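Local coordinates for PA3566 protein (Pseudomonas aeruginosa, PDB 1X7V) that is of unknown function but carries an antibiotic biosynthesis monooxygenase-type alpha-beta plait and may act as an oxidoreductase, at residues A[5-10]-A[92-97]; A[41-46]-A[57-62]; A[35-40]-A[68-73]; A[12-17]-A[86-91]. All blocks are in the same frame, centred on the assembly; numbering follows the deposited sequence.

Contact 1 of 4, residues A[5-10]-A[92-97]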
# COMPACT_ATOMS: atom_id res chain seq x y z
N THR A 5 8.12 -4.92 -18.30
CA THR A 5 6.78 -4.83 -17.73
C THR A 5 6.93 -4.27 -16.32
O THR A 5 7.76 -4.76 -15.54
CB THR A 5 6.15 -6.22 -17.67
OG1 THR A 5 6.23 -6.78 -18.97
CG2 THR A 5 4.68 -6.18 -17.19
N PRO A 6 6.11 -3.27 -15.98
CA PRO A 6 6.14 -2.86 -14.57
C PRO A 6 5.82 -4.01 -13.58
O PRO A 6 5.08 -4.95 -13.90
CB PRO A 6 5.00 -1.84 -14.48
CG PRO A 6 4.72 -1.45 -15.80
CD PRO A 6 5.06 -2.57 -16.71
N LEU A 7 6.37 -3.88 -12.38
CA LEU A 7 6.02 -4.72 -11.25
C LEU A 7 4.69 -4.26 -10.66
O LEU A 7 4.57 -3.10 -10.24
CB LEU A 7 7.05 -4.56 -10.13
CG LEU A 7 6.79 -5.31 -8.81
CD1 LEU A 7 6.66 -6.81 -9.00
CD2 LEU A 7 8.00 -4.98 -7.90
N THR A 8 3.70 -5.13 -10.64
CA THR A 8 2.45 -4.82 -9.94
C THR A 8 2.56 -5.41 -8.53
O THR A 8 3.11 -6.52 -8.33
CB THR A 8 1.21 -5.37 -10.72
OG1 THR A 8 1.08 -4.70 -12.00
CG2 THR A 8 -0.11 -5.19 -9.90
N LEU A 9 2.09 -4.66 -7.54
CA LEU A 9 2.04 -5.12 -6.14
C LEU A 9 0.62 -4.93 -5.70
O LEU A 9 0.04 -3.90 -5.98
CB LEU A 9 3.00 -4.30 -5.27
CG LEU A 9 4.24 -4.91 -4.70
CD1 LEU A 9 5.26 -5.07 -5.80
CD2 LEU A 9 4.86 -4.06 -3.57
N ILE A 10 0.05 -5.92 -5.02
CA ILE A 10 -1.24 -5.76 -4.37
C ILE A 10 -0.98 -6.07 -2.90
O ILE A 10 -0.51 -7.16 -2.56
CB ILE A 10 -2.31 -6.72 -4.94
CG1 ILE A 10 -2.51 -6.52 -6.45
CG2 ILE A 10 -3.64 -6.56 -4.16
CD1 ILE A 10 -3.21 -7.73 -7.07
N ILE A 92 1.36 -9.37 0.83
CA ILE A 92 1.95 -8.65 -0.25
C ILE A 92 2.06 -9.62 -1.41
O ILE A 92 2.66 -10.66 -1.29
CB ILE A 92 3.33 -8.11 0.09
CG1 ILE A 92 3.32 -7.16 1.31
CG2 ILE A 92 3.94 -7.39 -1.13
CD1 ILE A 92 2.55 -5.93 1.12
N ASP A 93 1.40 -9.30 -2.52
CA ASP A 93 1.51 -10.10 -3.73
C ASP A 93 2.28 -9.31 -4.76
O ASP A 93 2.06 -8.11 -4.93
CB ASP A 93 0.12 -10.42 -4.27
CG ASP A 93 -0.67 -11.30 -3.30
OD1 ASP A 93 -0.08 -12.22 -2.67
OD2 ASP A 93 -1.90 -11.05 -3.15
N GLN A 94 3.23 -9.99 -5.38
CA GLN A 94 4.01 -9.43 -6.44
C GLN A 94 3.69 -10.07 -7.78
O GLN A 94 3.66 -11.25 -7.85
CB GLN A 94 5.48 -9.55 -6.16
CG GLN A 94 5.91 -8.66 -5.00
CD GLN A 94 7.38 -8.87 -4.72
OE1 GLN A 94 8.22 -8.46 -5.52
NE2 GLN A 94 7.70 -9.59 -3.62
N LEU A 95 3.46 -9.27 -8.85
CA LEU A 95 2.96 -9.86 -10.05
C LEU A 95 3.27 -9.03 -11.27
O LEU A 95 3.49 -7.82 -11.13
CB LEU A 95 1.46 -10.10 -9.95
CG LEU A 95 0.58 -9.04 -9.32
CD1 LEU A 95 -0.74 -8.92 -10.04
CD2 LEU A 95 0.29 -9.34 -7.81
N TYR A 96 3.25 -9.70 -12.45
CA TYR A 96 3.52 -9.01 -13.70
C TYR A 96 2.41 -9.22 -14.70
O TYR A 96 1.95 -10.34 -14.87
CB TYR A 96 4.77 -9.59 -14.30
CG TYR A 96 6.02 -9.23 -13.53
CD1 TYR A 96 6.72 -10.20 -12.86
CD2 TYR A 96 6.49 -7.92 -13.48
CE1 TYR A 96 7.88 -9.88 -12.16
CE2 TYR A 96 7.66 -7.59 -12.80
CZ TYR A 96 8.35 -8.59 -12.13
OH TYR A 96 9.53 -8.32 -11.45
N ARG A 97 2.02 -8.15 -15.37
CA ARG A 97 0.98 -8.21 -16.38
C ARG A 97 1.41 -9.10 -17.57
O ARG A 97 2.62 -9.01 -17.99
CB ARG A 97 0.58 -6.80 -16.89
CG ARG A 97 -0.87 -6.88 -17.58
CD ARG A 97 -1.43 -5.62 -17.86
NE ARG A 97 -1.62 -4.79 -16.66
CZ ARG A 97 -1.92 -3.50 -16.74
NH1 ARG A 97 -2.09 -2.95 -17.94
NH2 ARG A 97 -2.08 -2.76 -15.67
O HOH W 1 2.53 -5.50 -14.22
O HOH W 2 -1.44 -3.97 -13.07
O HOH W 3 -2.45 -9.00 -1.44

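Contact 2 of 4, residues A[41-46]-A[57-62]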
# COMPACT_ATOMS: atom_id res chain seq x y z
N LEU A 41 3.84 4.12 -11.23
CA LEU A 41 2.86 4.08 -12.32
C LEU A 41 1.42 3.95 -11.85
O LEU A 41 0.51 4.24 -12.58
CB LEU A 41 3.21 2.94 -13.28
CG LEU A 41 4.55 3.10 -13.93
CD1 LEU A 41 4.78 1.94 -14.87
CD2 LEU A 41 4.59 4.41 -14.64
N GLN A 42 1.23 3.48 -10.63
CA GLN A 42 -0.13 3.40 -10.06
C GLN A 42 0.05 3.29 -8.56
O GLN A 42 0.92 2.60 -8.09
CB GLN A 42 -0.89 2.17 -10.58
CG GLN A 42 -2.34 2.04 -9.97
CD GLN A 42 -3.09 0.82 -10.45
OE1 GLN A 42 -2.52 -0.06 -11.07
NE2 GLN A 42 -4.42 0.78 -10.16
N TYR A 43 -0.83 3.94 -7.80
CA TYR A 43 -0.84 3.77 -6.35
C TYR A 43 -2.23 4.17 -5.89
O TYR A 43 -2.53 5.37 -5.71
CB TYR A 43 0.25 4.58 -5.65
CG TYR A 43 0.55 4.13 -4.23
CD1 TYR A 43 1.65 3.29 -3.93
CD2 TYR A 43 -0.19 4.62 -3.18
CE1 TYR A 43 1.93 2.93 -2.64
CE2 TYR A 43 0.09 4.27 -1.88
CZ TYR A 43 1.14 3.41 -1.61
OH TYR A 43 1.37 3.08 -0.32
N ASP A 44 -3.08 3.15 -5.77
CA ASP A 44 -4.49 3.33 -5.52
C ASP A 44 -4.94 2.54 -4.29
O ASP A 44 -4.62 1.38 -4.16
CB ASP A 44 -5.30 2.88 -6.77
CG ASP A 44 -5.12 3.82 -7.97
OD1 ASP A 44 -4.97 5.08 -7.79
OD2 ASP A 44 -5.20 3.29 -9.12
N LEU A 45 -5.68 3.20 -3.40
CA LEU A 45 -6.24 2.65 -2.18
C LEU A 45 -7.71 2.28 -2.35
O LEU A 45 -8.47 2.99 -2.95
CB LEU A 45 -6.13 3.65 -1.03
CG LEU A 45 -6.66 3.22 0.33
CD1 LEU A 45 -5.99 1.98 0.86
CD2 LEU A 45 -6.48 4.40 1.31
N HIS A 46 -8.11 1.14 -1.80
CA HIS A 46 -9.49 0.64 -1.96
C HIS A 46 -9.94 0.02 -0.62
O HIS A 46 -9.10 -0.44 0.16
CB HIS A 46 -9.58 -0.51 -2.98
CG HIS A 46 -8.93 -0.22 -4.30
ND1 HIS A 46 -7.56 -0.18 -4.45
CD2 HIS A 46 -9.45 0.08 -5.52
CE1 HIS A 46 -7.27 0.10 -5.71
NE2 HIS A 46 -8.39 0.26 -6.38
N MSE A 57 -4.09 -1.99 -1.49
CA MSE A 57 -3.34 -1.00 -2.27
C MSE A 57 -2.92 -1.71 -3.55
O MSE A 57 -2.29 -2.76 -3.48
CB MSE A 57 -2.10 -0.50 -1.50
CG MSE A 57 -1.53 0.78 -1.99
SE MSE A 57 -2.72 2.27 -1.41
CE MSE A 57 -2.11 2.41 0.59
N ILE A 58 -3.28 -1.15 -4.69
CA ILE A 58 -2.84 -1.65 -6.00
C ILE A 58 -1.80 -0.66 -6.48
O ILE A 58 -2.05 0.54 -6.65
CB ILE A 58 -3.99 -1.80 -7.04
CG1 ILE A 58 -5.13 -2.73 -6.50
CG2 ILE A 58 -3.42 -2.35 -8.38
CD1 ILE A 58 -6.31 -2.80 -7.39
N GLU A 59 -0.60 -1.18 -6.72
CA GLU A 59 0.57 -0.37 -7.02
C GLU A 59 1.25 -0.93 -8.29
O GLU A 59 1.25 -2.14 -8.49
CB GLU A 59 1.57 -0.43 -5.88
CG GLU A 59 1.03 -0.15 -4.49
CD GLU A 59 2.05 -0.31 -3.40
OE1 GLU A 59 3.28 -0.28 -3.71
OE2 GLU A 59 1.64 -0.44 -2.21
N GLN A 60 1.81 -0.05 -9.11
CA GLN A 60 2.70 -0.45 -10.21
C GLN A 60 3.98 0.38 -10.10
O GLN A 60 3.96 1.61 -9.90
CB GLN A 60 2.04 -0.23 -11.57
CG GLN A 60 0.84 -1.11 -11.88
CD GLN A 60 0.37 -0.89 -13.27
OE1 GLN A 60 1.09 -1.19 -14.23
NE2 GLN A 60 -0.82 -0.29 -13.42
N TRP A 61 5.10 -0.28 -10.28
CA TRP A 61 6.39 0.37 -10.12
C TRP A 61 7.20 0.03 -11.35
O TRP A 61 7.14 -1.09 -11.83
CB TRP A 61 7.07 -0.16 -8.85
CG TRP A 61 6.42 0.29 -7.59
CD1 TRP A 61 5.58 -0.42 -6.79
CD2 TRP A 61 6.54 1.58 -7.02
NE1 TRP A 61 5.14 0.38 -5.74
CE2 TRP A 61 5.71 1.61 -5.87
CE3 TRP A 61 7.26 2.73 -7.37
CZ2 TRP A 61 5.64 2.73 -5.04
CZ3 TRP A 61 7.14 3.86 -6.55
CH2 TRP A 61 6.35 3.84 -5.41
N ARG A 62 7.95 0.98 -11.87
CA ARG A 62 8.73 0.75 -13.08
C ARG A 62 9.69 -0.44 -12.91
O ARG A 62 9.87 -1.22 -13.83
CB ARG A 62 9.50 2.04 -13.45
CG ARG A 62 9.58 2.35 -14.90
CD ARG A 62 10.39 3.64 -15.15
NE ARG A 62 9.71 4.94 -15.28
CZ ARG A 62 8.89 5.29 -16.28
NH1 ARG A 62 8.53 4.39 -17.20
NH2 ARG A 62 8.42 6.54 -16.38
O HOH W 4 3.06 1.21 0.30

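Contact 3 of 4, residues A[35-40]-A[68-73]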
# COMPACT_ATOMS: atom_id res chain seq x y z
N ARG A 35 2.15 8.51 -5.10
CA ARG A 35 1.84 8.71 -6.52
C ARG A 35 2.88 9.64 -7.21
O ARG A 35 3.17 9.48 -8.41
CB ARG A 35 0.45 9.33 -6.67
CG ARG A 35 -0.66 8.34 -6.58
CD ARG A 35 -2.02 9.07 -6.55
NE ARG A 35 -3.08 8.07 -6.51
CZ ARG A 35 -4.37 8.37 -6.48
NH1 ARG A 35 -4.76 9.63 -6.54
NH2 ARG A 35 -5.28 7.40 -6.43
N ALA A 36 3.46 10.56 -6.43
CA ALA A 36 4.41 11.55 -6.92
C ALA A 36 5.80 10.94 -7.14
O ALA A 36 6.63 11.52 -7.84
CB ALA A 36 4.50 12.72 -5.95
N GLU A 37 6.07 9.80 -6.49
CA GLU A 37 7.42 9.23 -6.53
C GLU A 37 7.85 8.82 -7.94
O GLU A 37 7.06 8.31 -8.71
CB GLU A 37 7.53 8.02 -5.62
CG GLU A 37 7.48 8.33 -4.17
CD GLU A 37 7.61 7.04 -3.37
OE1 GLU A 37 8.67 6.38 -3.55
OE2 GLU A 37 6.66 6.69 -2.61
N ALA A 38 9.13 9.03 -8.24
CA ALA A 38 9.75 8.52 -9.46
C ALA A 38 9.39 7.04 -9.62
O ALA A 38 9.46 6.27 -8.64
CB ALA A 38 11.24 8.65 -9.37
N GLY A 39 9.03 6.65 -10.84
CA GLY A 39 8.75 5.28 -11.16
C GLY A 39 7.40 4.75 -10.69
O GLY A 39 7.15 3.55 -10.87
N CYS A 40 6.57 5.58 -10.03
CA CYS A 40 5.26 5.12 -9.58
C CYS A 40 4.26 5.26 -10.70
O CYS A 40 3.88 6.38 -11.09
CB CYS A 40 4.77 5.87 -8.31
SG CYS A 40 3.26 5.09 -7.71
N GLU A 68 12.09 -0.16 -4.10
CA GLU A 68 13.08 -0.07 -3.00
C GLU A 68 13.21 1.36 -2.47
O GLU A 68 13.15 1.61 -1.29
CB GLU A 68 14.41 -0.69 -3.44
CG GLU A 68 14.67 -2.19 -2.96
CD GLU A 68 13.82 -3.39 -3.55
OE1 GLU A 68 14.47 -4.40 -3.96
OE2 GLU A 68 12.54 -3.42 -3.54
N ARG A 69 13.30 2.32 -3.38
CA ARG A 69 13.27 3.73 -2.99
C ARG A 69 11.97 4.13 -2.22
O ARG A 69 12.00 4.85 -1.23
CB ARG A 69 13.43 4.57 -4.25
CG ARG A 69 14.78 4.52 -4.91
CD ARG A 69 14.95 5.70 -5.88
NE ARG A 69 13.91 5.71 -6.91
CZ ARG A 69 13.99 5.05 -8.07
NH1 ARG A 69 15.07 4.30 -8.34
NH2 ARG A 69 12.98 5.10 -8.95
N HIS A 70 10.82 3.69 -2.70
CA HIS A 70 9.57 3.92 -1.98
C HIS A 70 9.63 3.58 -0.49
O HIS A 70 9.15 4.34 0.36
CB HIS A 70 8.44 3.17 -2.70
CG HIS A 70 7.13 3.15 -1.98
ND1 HIS A 70 6.39 4.29 -1.72
CD2 HIS A 70 6.41 2.11 -1.48
CE1 HIS A 70 5.27 3.94 -1.10
NE2 HIS A 70 5.27 2.63 -0.93
N GLN A 71 10.30 2.50 -0.14
CA GLN A 71 10.36 2.08 1.27
C GLN A 71 11.33 2.84 2.15
O GLN A 71 11.34 2.69 3.41
CB GLN A 71 10.68 0.62 1.35
CG GLN A 71 9.62 -0.21 0.72
CD GLN A 71 10.05 -1.61 0.69
OE1 GLN A 71 10.07 -2.27 1.77
NE2 GLN A 71 10.42 -2.10 -0.51
N ASN A 72 12.15 3.66 1.52
CA ASN A 72 13.04 4.52 2.26
C ASN A 72 12.49 5.91 2.42
O ASN A 72 13.13 6.73 3.03
CB ASN A 72 14.39 4.50 1.60
CG ASN A 72 15.06 3.15 1.79
OD1 ASN A 72 15.93 3.02 2.64
ND2 ASN A 72 14.58 2.12 1.09
N THR A 73 11.28 6.15 1.91
CA THR A 73 10.70 7.48 1.98
C THR A 73 10.20 7.73 3.37
O THR A 73 9.89 6.79 4.09
CB THR A 73 9.54 7.70 0.95
OG1 THR A 73 8.48 6.78 1.21
CG2 THR A 73 10.03 7.51 -0.46
O HOH W 5 10.81 5.57 -6.26

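Contact 4 of 4, residues A[12-17]-A[86-91]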
# COMPACT_ATOMS: atom_id res chain seq x y z
N THR A 12 -2.81 -6.43 0.60
CA THR A 12 -4.10 -6.62 1.26
C THR A 12 -3.83 -6.44 2.76
O THR A 12 -3.06 -7.19 3.38
CB THR A 12 -4.71 -7.98 0.98
OG1 THR A 12 -4.84 -8.20 -0.44
CG2 THR A 12 -6.08 -8.05 1.58
N ILE A 13 -4.39 -5.36 3.31
CA ILE A 13 -4.15 -4.95 4.67
C ILE A 13 -5.45 -5.11 5.46
O ILE A 13 -6.49 -4.59 5.06
CB ILE A 13 -3.64 -3.53 4.70
CG1 ILE A 13 -2.44 -3.42 3.76
CG2 ILE A 13 -3.22 -3.18 6.12
CD1 ILE A 13 -1.51 -2.26 4.01
N THR A 14 -5.38 -5.83 6.58
CA THR A 14 -6.56 -6.12 7.43
C THR A 14 -6.35 -5.42 8.76
O THR A 14 -5.35 -5.70 9.47
CB THR A 14 -6.74 -7.63 7.71
OG1 THR A 14 -6.70 -8.39 6.48
CG2 THR A 14 -8.05 -7.86 8.37
N ALA A 15 -7.27 -4.51 9.10
CA ALA A 15 -7.21 -3.83 10.39
C ALA A 15 -7.65 -4.75 11.53
O ALA A 15 -8.51 -5.62 11.34
CB ALA A 15 -8.09 -2.60 10.36
N ALA A 16 -7.07 -4.56 12.70
CA ALA A 16 -7.51 -5.22 13.88
C ALA A 16 -8.99 -4.85 14.10
O ALA A 16 -9.37 -3.72 13.81
CB ALA A 16 -6.72 -4.74 15.09
N PRO A 17 -9.79 -5.79 14.60
CA PRO A 17 -11.21 -5.49 14.87
C PRO A 17 -11.46 -4.17 15.62
O PRO A 17 -10.85 -3.89 16.68
CB PRO A 17 -11.65 -6.67 15.74
CG PRO A 17 -10.77 -7.79 15.31
CD PRO A 17 -9.44 -7.18 14.93
N LEU A 86 -2.65 -1.51 15.06
CA LEU A 86 -3.83 -1.32 14.18
C LEU A 86 -4.01 -2.47 13.19
O LEU A 86 -5.05 -2.56 12.56
CB LEU A 86 -3.74 -0.00 13.38
CG LEU A 86 -3.71 1.37 14.06
CD1 LEU A 86 -3.96 2.48 13.01
CD2 LEU A 86 -4.70 1.48 15.19
N LEU A 87 -3.02 -3.34 13.05
CA LEU A 87 -2.95 -4.31 11.98
C LEU A 87 -3.18 -5.72 12.50
O LEU A 87 -2.66 -6.08 13.56
CB LEU A 87 -1.54 -4.31 11.33
CG LEU A 87 -1.06 -3.05 10.67
CD1 LEU A 87 0.42 -3.14 10.33
CD2 LEU A 87 -1.88 -2.83 9.41
N GLN A 88 -3.90 -6.52 11.74
CA GLN A 88 -4.09 -7.91 11.99
C GLN A 88 -3.25 -8.72 10.96
O GLN A 88 -2.78 -9.80 11.28
CB GLN A 88 -5.56 -8.28 11.80
CG GLN A 88 -5.93 -9.70 12.23
CD GLN A 88 -7.41 -10.07 11.89
OE1 GLN A 88 -7.66 -10.90 11.01
NE2 GLN A 88 -8.38 -9.45 12.59
N ASN A 89 -3.20 -8.24 9.72
CA ASN A 89 -2.52 -9.01 8.64
C ASN A 89 -2.11 -8.09 7.51
O ASN A 89 -2.82 -7.12 7.19
CB ASN A 89 -3.39 -10.15 8.13
CG ASN A 89 -2.59 -11.21 7.36
OD1 ASN A 89 -1.95 -12.11 7.95
ND2 ASN A 89 -2.55 -11.06 6.06
N VAL A 90 -0.97 -8.35 6.91
CA VAL A 90 -0.56 -7.68 5.68
C VAL A 90 -0.08 -8.79 4.73
O VAL A 90 0.84 -9.52 5.05
CB VAL A 90 0.57 -6.62 5.92
CG1 VAL A 90 0.92 -5.94 4.65
CG2 VAL A 90 0.12 -5.54 6.94
N LYS A 91 -0.72 -8.88 3.58
CA LYS A 91 -0.32 -9.81 2.53
C LYS A 91 0.20 -8.96 1.39
O LYS A 91 -0.42 -7.99 1.00
CB LYS A 91 -1.51 -10.60 2.05
CG LYS A 91 -1.19 -11.67 1.05
CD LYS A 91 -2.50 -12.49 0.87
CE LYS A 91 -2.42 -13.52 -0.21
NZ LYS A 91 -3.82 -13.66 -0.84
O HOH W 6 -4.53 -9.09 4.93

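Contact 1 of 4, residues A[5-10]-A[92-97]
Strands 7-10 and 92-96 run antiparallel, and Thr8 and Leu95 form a hydrogen-bonded pair in which each backbone N-H meets the other's carbonyl, Thr8 N to Leu95 O at 2.7 Å. Ile10 and Asp93 repeat the pattern further along. The side chain of Leu95 has an unusual rotamer: its CG sits between the backbone N and the carbonyl carbon (chi1 42°), the crowded position, and chi2 is 142°. That setting lays the isobutyl group obliquely across the first strand, so that Leu95 CD1 rests 3.8 Å from Thr8 CG2 while Leu95 CD2 meets Ile10 CD1 at 3.9 Å. Thr8 turns its methyl to this leucine by putting CG2 anti to the backbone N, which leaves OG1 beside that N and bonded to two waters. One of them donates to Pro6 O and accepts from Arg97 N; the other lies in the guanidinium plane of Arg97 and accepts from its NH2, at 2.9 Å.

On the other face, which packs against Leu67 of helix 64-71 through Leu7 and Leu9, Leu9 and Gln94 lie side by side, with Leu9 CD1 3.7 Å from Gln94 CG. Tyr96 crosses Leu7 obliquely, Leu7 CD1 lying 4.0 Å from Tyr96 CZ, and the ring's CD2 edge comes 3.3 Å from Pro6 O, near the ring plane. This pairing joins the inner strand 7-15 to the edge strand 87-96 of the alpha-beta plait. Backbone bonds thus fix its register, apolar contacts lie on both faces, and water ties the Arg97 end to Thr8.

Contact 2 of 4, residues A[41-46]-A[57-62]
A selenomethionine, Met57, drapes its chain over one face of the Tyr43 ring, with Met57 CG 3.9 Å from the ring centroid and 18° off the normal. The side chain leaves the strand with CG anti to the backbone N and then bends at chi2 and chi3. This brings Met57 SE obliquely to the ring, 3.5 Å from Tyr43 CE2, as a Met-aromatic contact, and also to 3.7 Å from Leu45 CB.

Tyr43 and Glu59 form a non-hydrogen-bonded pair and point the same way, with ring and carboxylate planes 37° apart and Tyr43 CE1 only 3.3 Å from Glu59 CD. The buried carboxylate is held in turn by Trp61: the indole NE1 donates to the anti lone pair of Glu59 OE1 at 2.8 Å, in the ring plane and almost straight (175°). Glu59 OE2 has a weak bond from a water that also pairs with Tyr43 OH. If the carboxylate is ionised, the indole N-H would help to stabilise its charge.

Strands 40-47 and 54-61 make a beta hairpin, the outer part of the plait's antiparallel sheet. Its register slips at a classic beta bulge, where Leu41 and Gln42 both face Gln60 and Gln60 O accepts from Leu41 N, and weakly from Gln42 N. On the opposite face to Tyr43, an extended Gln42 bonds at both ends of its amide: Gln60 NE2 donates to Gln42 OE1 at 2.9 Å, above the plane of that carbonyl, and Gln42 NE2 donates to the anti lone pair of Asp44 OD2 at 2.8 Å. Asp44 OD1 takes its salt bridge from Arg35.

Contact 3 of 4, residues A[35-40]-A[68-73]
Glu37 carries this contact, and its chain can be traced atom by atom. CB, on a side chain that packs on Trp61, sends CG out anti to the carbonyl carbon, and chi2 of -180° keeps the chain extended, so the carboxylate is projected across to the end of helix 64-71. Glu37 CD lies 3.8 Å from the methyl CG2 of Thr73, tip to tip. Glu37 OE1 rests against the helix backbone, 3.1 Å from His70 CA. Glu37 OE2 takes the short, fairly straight bond: His70 ND1 donates to its syn lone pair at 2.6 Å, with the carboxylate 24° from the ring plane and the contact at the ring's edge.

Glu37 also opens a type II beta turn to Cys40, the link from helix 20-36 into strand 40-47, where Gly39 takes the positive phi (76°). The turn thus faces the end of helix 64-71, and the His-carboxylate bond crosses between them. His75 gives Glu37 OE2 a second donor. The carboxylate may make a protonated imidazole more favourable. His70 is buried, its ring meeting Trp61, Tyr43 and Phe76.

Behind the histidine, Thr73 OG1 donates to His70 O at 2.7 Å and accepts from Phe76 N as the N-cap of helix 74-80. Farther out, a water donates to Ala38 O at 2.8 Å and weakly accepts from Arg69 NE.

Contact 4 of 4, residues A[12-17]-A[86-91]
Ile13 and Leu87 cross obliquely, with Ile13 CG2, set anti to its backbone N, 3.6 Å from Leu87 CD2; Val90 CG2 approaches the same methyl at 4.2 Å from Ile13 CG2. This aliphatic group lies on the face that Ile13 turns to Leu23 and Leu27 of helix 20-36.

The other face is polar. Thr14 and Gln88 point the same way, side by side, while the extended Gln88 side chain crosses Pro17 at about a right angle, its NE2 3.4 Å from Pro17 CD. Thr14 and Asn89 cross obliquely, and a water joins their ends, bonded to Thr14 OG1 at 2.8 Å, accepting from Asn89 ND2 at 3.0 Å and donating to Thr12 O.

The arrangement belongs to the antiparallel edge of the alpha-beta plait, where strand 87-96 pairs with inner strand 7-15. A classic beta bulge interrupts it: Gln88 and Asn89 both face Thr14, and Thr14 O accepts from Gln88 N at 2.8 Å and, weakly, from Asn89 N at 3.3 Å. The register then moves by one residue, and the Ala15 and Leu87 side chains diverge. Ala16 N donates to Leu86 O at 2.8 Å, approaching 45° above the carbonyl plane.

Contacts 1 and 4 hold the same two strands, 7-15 and 87-96, at their two ends, about 20 Å apart between centres, and both are surface contacts held mainly by backbone bonds, with apolar contacts and bridging waters. Contact 2 joins the next strands of the sheet, is partly buried and lies about 7 Å from the chain centre; its chemistry is richer in aromatic and acidic groups. Contacts 1 and 2 meet at the bonds between Leu9 and Glu59 and between Leu7 and Trp61. Contact 3, also at the surface, joins no strand pair but a turn and a helix end, through one short His-carboxylate hydrogen bond; it touches contact 2 through Arg35 with Asp44 and His70 with Trp61.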